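Local structure of cell division control protein 45 cdc45 putative (Entamoeba histolytica, 6CC2) at residues L233-D242 with T249-C257. The protein probably acts in eukaryotic DNA replication as the Cdc45 component of the replicative helicase, with a conformational switch suggested to regulate it. Residues are numbered along the deposited sequence; the frame is centred on the assembly and turned at random.
Sequences LQLETLEITD and TPMCVKMDC. With EDO (1,2-ethanediol), chain K.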
ATOM      1  N   LEU A 233      19.931 -12.383 -10.196  1.00 22.51           N
ATOM      2  CA  LEU A 233      19.577 -12.695 -11.572  1.00 23.56           C
ATOM      3  C   LEU A 233      20.663 -12.315 -12.561  1.00 24.06           C
ATOM      4  O   LEU A 233      20.495 -12.554 -13.761  1.00 27.81           O
ATOM      5  CB  LEU A 233      18.277 -11.999 -11.962  1.00 22.97           C
ATOM      6  CG  LEU A 233      17.015 -12.474 -11.224  1.00 21.58           C
ATOM      7  CD1 LEU A 233      15.842 -11.608 -11.527  1.00 24.43           C
ATOM      8  CD2 LEU A 233      16.716 -13.914 -11.604  1.00 25.12           C
ATOM      9  N   GLN A 234      21.783 -11.765 -12.085  1.00 24.28           N
ATOM     10  CA  GLN A 234      22.907 -11.365 -12.926  1.00 25.35           C
ATOM     11  C   GLN A 234      22.457 -10.448 -14.068  1.00 29.41           C
ATOM     12  O   GLN A 234      22.800 -10.642 -15.236  1.00 31.64           O
ATOM     13  CB  GLN A 234      23.645 -12.600 -13.453  1.00 26.85           C
ATOM     14  CG  GLN A 234      24.444 -13.313 -12.383  1.00 31.08           C
ATOM     15  CD  GLN A 234      25.586 -12.463 -11.845  1.00 34.80           C
ATOM     16  OE1 GLN A 234      26.554 -12.205 -12.537  1.00 41.30           O
ATOM     17  NE2 GLN A 234      25.446 -12.001 -10.603  1.00 38.03           N
ATOM     18  N   LEU A 235      21.710  -9.420 -13.712  1.00 27.64           N
ATOM     19  CA  LEU A 235      21.236  -8.430 -14.663  1.00 26.77           C
ATOM     20  C   LEU A 235      22.176  -7.223 -14.686  1.00 34.09           C
ATOM     21  O   LEU A 235      23.087  -7.087 -13.864  1.00 33.47           O
ATOM     22  CB  LEU A 235      19.822  -7.985 -14.322  1.00 24.40           C
ATOM     23  CG  LEU A 235      18.751  -9.088 -14.294  1.00 26.99           C
ATOM     24  CD1 LEU A 235      17.443  -8.543 -13.783  1.00 29.13           C
ATOM     25  CD2 LEU A 235      18.599  -9.697 -15.675  1.00 28.60           C
ATOM     26  N   GLU A 236      21.975  -6.376 -15.683  1.00 42.20           N
ATOM     27  CA  GLU A 236      22.622  -5.074 -15.774  1.00 50.70           C
ATOM     28  C   GLU A 236      21.545  -3.995 -15.768  1.00 47.73           C
ATOM     29  O   GLU A 236      20.445  -4.196 -16.295  1.00 51.78           O
ATOM     30  CB  GLU A 236      23.469  -4.957 -17.039  1.00 64.57           C
ATOM     31  CG  GLU A 236      24.666  -5.896 -17.076  1.00 85.32           C
ATOM     32  CD  GLU A 236      25.464  -5.770 -18.359  1.00 98.91           C
ATOM     33  OE1 GLU A 236      24.964  -5.130 -19.310  1.00102.12           O
ATOM     34  OE2 GLU A 236      26.592  -6.308 -18.416  1.00103.67           O
ATOM     35  N   THR A 237      21.856  -2.852 -15.158  1.00 39.37           N
ATOM     36  CA  THR A 237      20.925  -1.727 -15.141  1.00 31.99           C
ATOM     37  C   THR A 237      21.014  -1.032 -16.494  1.00 31.40           C
ATOM     38  O   THR A 237      22.059  -0.473 -16.852  1.00 33.54           O
ATOM     39  CB  THR A 237      21.229  -0.775 -13.999  1.00 36.35           C
ATOM     40  OG1 THR A 237      21.146  -1.476 -12.756  1.00 43.65           O
ATOM     41  CG2 THR A 237      20.225   0.362 -13.976  1.00 34.44           C
ATOM     42  N   LEU A 238      19.926  -1.078 -17.252  1.00 29.40           N
ATOM     43  CA  LEU A 238      19.904  -0.511 -18.587  1.00 30.09           C
ATOM     44  C   LEU A 238      19.588   0.981 -18.525  1.00 29.21           C
ATOM     45  O   LEU A 238      19.029   1.497 -17.547  1.00 27.05           O
ATOM     46  CB  LEU A 238      18.877  -1.242 -19.443  1.00 31.16           C
ATOM     47  CG  LEU A 238      19.111  -2.760 -19.512  1.00 32.68           C
ATOM     48  CD1 LEU A 238      17.921  -3.462 -20.163  1.00 33.83           C
ATOM     49  CD2 LEU A 238      20.392  -3.072 -20.256  1.00 33.87           C
ATOM     50  N   GLU A 239      19.963   1.681 -19.595  1.00 30.31           N
ATOM     51  CA  GLU A 239      19.811   3.128 -19.630  1.00 29.02           C
ATOM     52  C   GLU A 239      18.352   3.523 -19.829  1.00 27.36           C
ATOM     53  O   GLU A 239      17.529   2.766 -20.362  1.00 28.52           O
ATOM     54  CB  GLU A 239      20.670   3.725 -20.760  1.00 35.54           C
ATOM     55  CG  GLU A 239      22.162   3.542 -20.567  1.00 47.23           C
ATOM     56  CD  GLU A 239      22.972   4.144 -21.705  1.00 73.92           C
ATOM     57  OE1 GLU A 239      22.398   4.914 -22.509  1.00 83.22           O
ATOM     58  OE2 GLU A 239      24.181   3.846 -21.802  1.00 84.44           O
ATOM     59  N   ILE A 240      18.046   4.760 -19.415  1.00 28.91           N
ATOM     60  CA  ILE A 240      16.665   5.235 -19.443  1.00 31.16           C
ATOM     61  C   ILE A 240      16.136   5.297 -20.862  1.00 35.51           C
ATOM     62  O   ILE A 240      14.923   5.215 -21.080  1.00 36.13           O
ATOM     63  CB  ILE A 240      16.549   6.597 -18.742  1.00 31.44           C
ATOM     64  CG1 ILE A 240      15.080   6.935 -18.485  1.00 30.78           C
ATOM     65  CG2 ILE A 240      17.203   7.697 -19.591  1.00 35.18           C
ATOM     66  CD1 ILE A 240      14.889   8.023 -17.439  1.00 31.58           C
ATOM     67  N   THR A 241      17.022   5.445 -21.852  1.00 36.41           N
ATOM     68  CA  THR A 241      16.600   5.488 -23.250  1.00 43.06           C
ATOM     69  C   THR A 241      16.334   4.106 -23.846  1.00 46.31           C
ATOM     70  O   THR A 241      15.884   4.021 -24.993  1.00 44.78           O
ATOM     71  CB  THR A 241      17.660   6.199 -24.093  1.00 42.62           C
ATOM     72  OG1 THR A 241      18.938   5.599 -23.849  1.00 45.11           O
ATOM     73  CG2 THR A 241      17.731   7.672 -23.739  1.00 41.57           C
ATOM     74  N   ASP A 242      16.597   3.031 -23.108  1.00 43.03           N
ATOM     75  CA  ASP A 242      16.445   1.686 -23.634  1.00 38.85           C
ATOM     76  C   ASP A 242      14.979   1.284 -23.651  1.00 35.89           C
ATOM     77  O   ASP A 242      14.298   1.334 -22.624  1.00 35.90           O
ATOM     78  CB  ASP A 242      17.255   0.697 -22.784  1.00 37.45           C
ATOM     79  CG  ASP A 242      17.560  -0.592 -23.511  1.00 36.31           C
ATOM     80  OD1 ASP A 242      16.713  -1.056 -24.307  1.00 37.31           O
ATOM     81  OD2 ASP A 242      18.661  -1.138 -23.289  1.00 37.17           O
ATOM     82  N   THR A 249      16.594 -11.463 -21.636  1.00 30.84           N
ATOM     83  CA  THR A 249      16.134 -12.035 -20.379  1.00 28.41           C
ATOM     84  C   THR A 249      14.643 -11.776 -20.196  1.00 27.69           C
ATOM     85  O   THR A 249      14.113 -10.787 -20.718  1.00 28.61           O
ATOM     86  CB  THR A 249      16.928 -11.428 -19.219  1.00 28.44           C
ATOM     87  OG1 THR A 249      16.806 -10.003 -19.254  1.00 32.29           O
ATOM     88  CG2 THR A 249      18.422 -11.823 -19.312  1.00 29.88           C
ATOM     89  N   PRO A 250      13.924 -12.669 -19.504  1.00 27.31           N
ATOM     90  CA  PRO A 250      12.483 -12.455 -19.303  1.00 25.60           C
ATOM     91  C   PRO A 250      12.145 -11.350 -18.337  1.00 25.75           C
ATOM     92  O   PRO A 250      10.966 -10.968 -18.268  1.00 25.76           O
ATOM     93  CB  PRO A 250      11.994 -13.802 -18.744  1.00 26.48           C
ATOM     94  CG  PRO A 250      13.224 -14.446 -18.207  1.00 28.75           C
ATOM     95  CD  PRO A 250      14.312 -14.049 -19.165  1.00 32.38           C
HETATM   96  N   MSE A 251      13.114 -10.881 -17.552  1.00 25.79           N
HETATM   97  CA  MSE A 251      12.952  -9.734 -16.667  1.00 22.88           C
HETATM   98  C   MSE A 251      14.200  -8.880 -16.855  1.00 22.08           C
HETATM   99  O   MSE A 251      15.233  -9.392 -17.302  1.00 22.58           O
HETATM  100  CB  MSE A 251      12.789 -10.160 -15.207  1.00 22.19           C
HETATM  101  CG  MSE A 251      11.521 -10.982 -14.932  1.00 23.74           C
HETATM  102 SE   MSE A 251      11.511 -11.889 -13.185  1.00 29.99          SE
HETATM  103  CE  MSE A 251      12.785 -13.293 -13.561  1.00 30.25           C
ATOM    104  N   CYS A 252      14.119  -7.595 -16.505  1.00 22.30           N
ATOM    105  CA  CYS A 252      15.279  -6.719 -16.608  1.00 25.39           C
ATOM    106  C   CYS A 252      15.054  -5.492 -15.738  1.00 25.57           C
ATOM    107  O   CYS A 252      13.980  -5.294 -15.177  1.00 21.64           O
ATOM    108  CB  CYS A 252      15.540  -6.328 -18.061  1.00 25.95           C
ATOM    109  SG  CYS A 252      14.289  -5.216 -18.727  1.00 28.71           S
ATOM    110  N   VAL A 253      16.095  -4.660 -15.651  1.00 22.88           N
ATOM    111  CA  VAL A 253      16.072  -3.422 -14.880  1.00 20.09           C
ATOM    112  C   VAL A 253      16.608  -2.308 -15.757  1.00 21.43           C
ATOM    113  O   VAL A 253      17.641  -2.472 -16.418  1.00 25.32           O
ATOM    114  CB  VAL A 253      16.929  -3.542 -13.603  1.00 22.06           C
ATOM    115  CG1 VAL A 253      17.054  -2.196 -12.913  1.00 21.46           C
ATOM    116  CG2 VAL A 253      16.334  -4.563 -12.669  1.00 24.21           C
ATOM    117  N   LYS A 254      15.935  -1.159 -15.739  1.00 21.74           N
ATOM    118  CA  LYS A 254      16.459   0.018 -16.417  1.00 27.10           C
ATOM    119  C   LYS A 254      16.169   1.249 -15.572  1.00 25.47           C
ATOM    120  O   LYS A 254      15.189   1.281 -14.823  1.00 23.61           O
ATOM    121  CB  LYS A 254      15.881   0.210 -17.823  1.00 32.42           C
ATOM    122  CG  LYS A 254      14.408   0.422 -17.881  1.00 33.76           C
ATOM    123  CD  LYS A 254      13.979   0.944 -19.257  1.00 34.94           C
ATOM    124  CE  LYS A 254      14.036   2.454 -19.318  1.00 43.12           C
ATOM    125  NZ  LYS A 254      13.406   2.991 -20.555  1.00 48.90           N
HETATM  126  N   MSE A 255      17.039   2.247 -15.690  1.00 24.86           N
HETATM  127  CA  MSE A 255      16.789   3.575 -15.098  1.00 22.38           C
HETATM  128  C   MSE A 255      15.484   4.092 -15.668  1.00 21.50           C
HETATM  129  O   MSE A 255      15.199   3.913 -16.837  1.00 25.38           O
HETATM  130  CB  MSE A 255      17.940   4.527 -15.393  1.00 28.40           C
HETATM  131  CG  MSE A 255      17.782   5.907 -14.740  1.00 32.02           C
HETATM  132 SE   MSE A 255      17.682   5.850 -12.777  1.00 33.68          SE
HETATM  133  CE  MSE A 255      19.201   4.634 -12.443  1.00 32.13           C
ATOM    134  N   ASP A 256      14.669   4.732 -14.832  1.00 21.69           N
ATOM    135  CA  ASP A 256      13.326   5.104 -15.245  1.00 24.46           C
ATOM    136  C   ASP A 256      12.944   6.424 -14.579  1.00 24.50           C
ATOM    137  O   ASP A 256      13.559   6.859 -13.608  1.00 26.33           O
ATOM    138  CB  ASP A 256      12.339   4.000 -14.872  1.00 28.80           C
ATOM    139  CG  ASP A 256      11.094   4.001 -15.735  1.00 37.15           C
ATOM    140  OD1 ASP A 256      11.051   4.741 -16.731  1.00 38.65           O
ATOM    141  OD2 ASP A 256      10.159   3.237 -15.404  1.00 35.54           O
ATOM    142  N   CYS A 257      11.919   7.055 -15.127  1.00 22.96           N
ATOM    143  CA  CYS A 257      11.340   8.295 -14.593  1.00 25.22           C
ATOM    144  C   CYS A 257      10.018   7.953 -13.919  1.00 26.57           C
ATOM    145  O   CYS A 257       9.034   7.617 -14.587  1.00 30.30           O
ATOM    146  CB  CYS A 257      11.151   9.310 -15.718  1.00 29.26           C
ATOM    147  SG  CYS A 257      10.526  10.892 -15.133  1.00 31.62           S
TER
HETATM  148  C1  EDO K 610      10.335   7.058 -18.999  1.00 72.95           C
HETATM  149  O1  EDO K 610      11.455   7.044 -19.891  1.00 75.82           O
HETATM  150  C2  EDO K 610       9.244   6.142 -19.545  1.00 70.22           C
HETATM  151  O2  EDO K 610       9.779   4.832 -19.771  1.00 67.99           O
HETATM  152  O   HOH W   1      18.525  -5.785 -16.926  1.00 28.15           O
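K254 reaches across to the backbone that turns back after L238 and holds it by two carbonyls: its NZ lies 2.7 Å from I240 O and 2.8 Å from D242 O. NZ stands well above the plane of the I240 carbonyl and is tilted less from that of D242. The lysine chain starts between its own backbone N and carbonyl carbon (chi1 62°) and bends at chi3, which carries NZ to the type I turn E239–D242. That turn closes on itself through D242 N to E239 O.

Next to this grip, L238 is bonded on both backbone sides: its N donates to V253 O (2.8 Å, nearly straight at 172°), and its O accepts M255 N, also at 2.8 Å. This is parallel pairing, with 237-238 as the short edge strand beside 251-257. Toward the N-terminal side, where the backbones stand farther apart, a water joins E236 O to V253 N. T249 OG1 donates to M251 O (2.6 Å), tilted from the carbonyl plane, and L235 CD2 lies against both oxygens.

L238 and K254 meet CB to CB at 3.7 Å, and the leucine also packs on L244 and V247 of the connecting loop. L235 sends CD1 over C252 CA. I240 has CG1 anti to its backbone N (chi1 -167°), which sets CD1 against C257 N and 3.8 Å from D256 C. M255 O, buried here without a hydrogen-bond partner, meets I240 CA in a CA-H...O contact (3.3 Å) and the isoleucine side chain. V253 packs on I226 and I230 of helix 219-233.

Strand 338-344 pairs antiparallel with the other edge of 251-257, completing a three-stranded mixed sheet. K254, probably charged, takes up the carbonyls of I240 and D242, which are not bonded to 251-257 by backbone, and may help steady the turn.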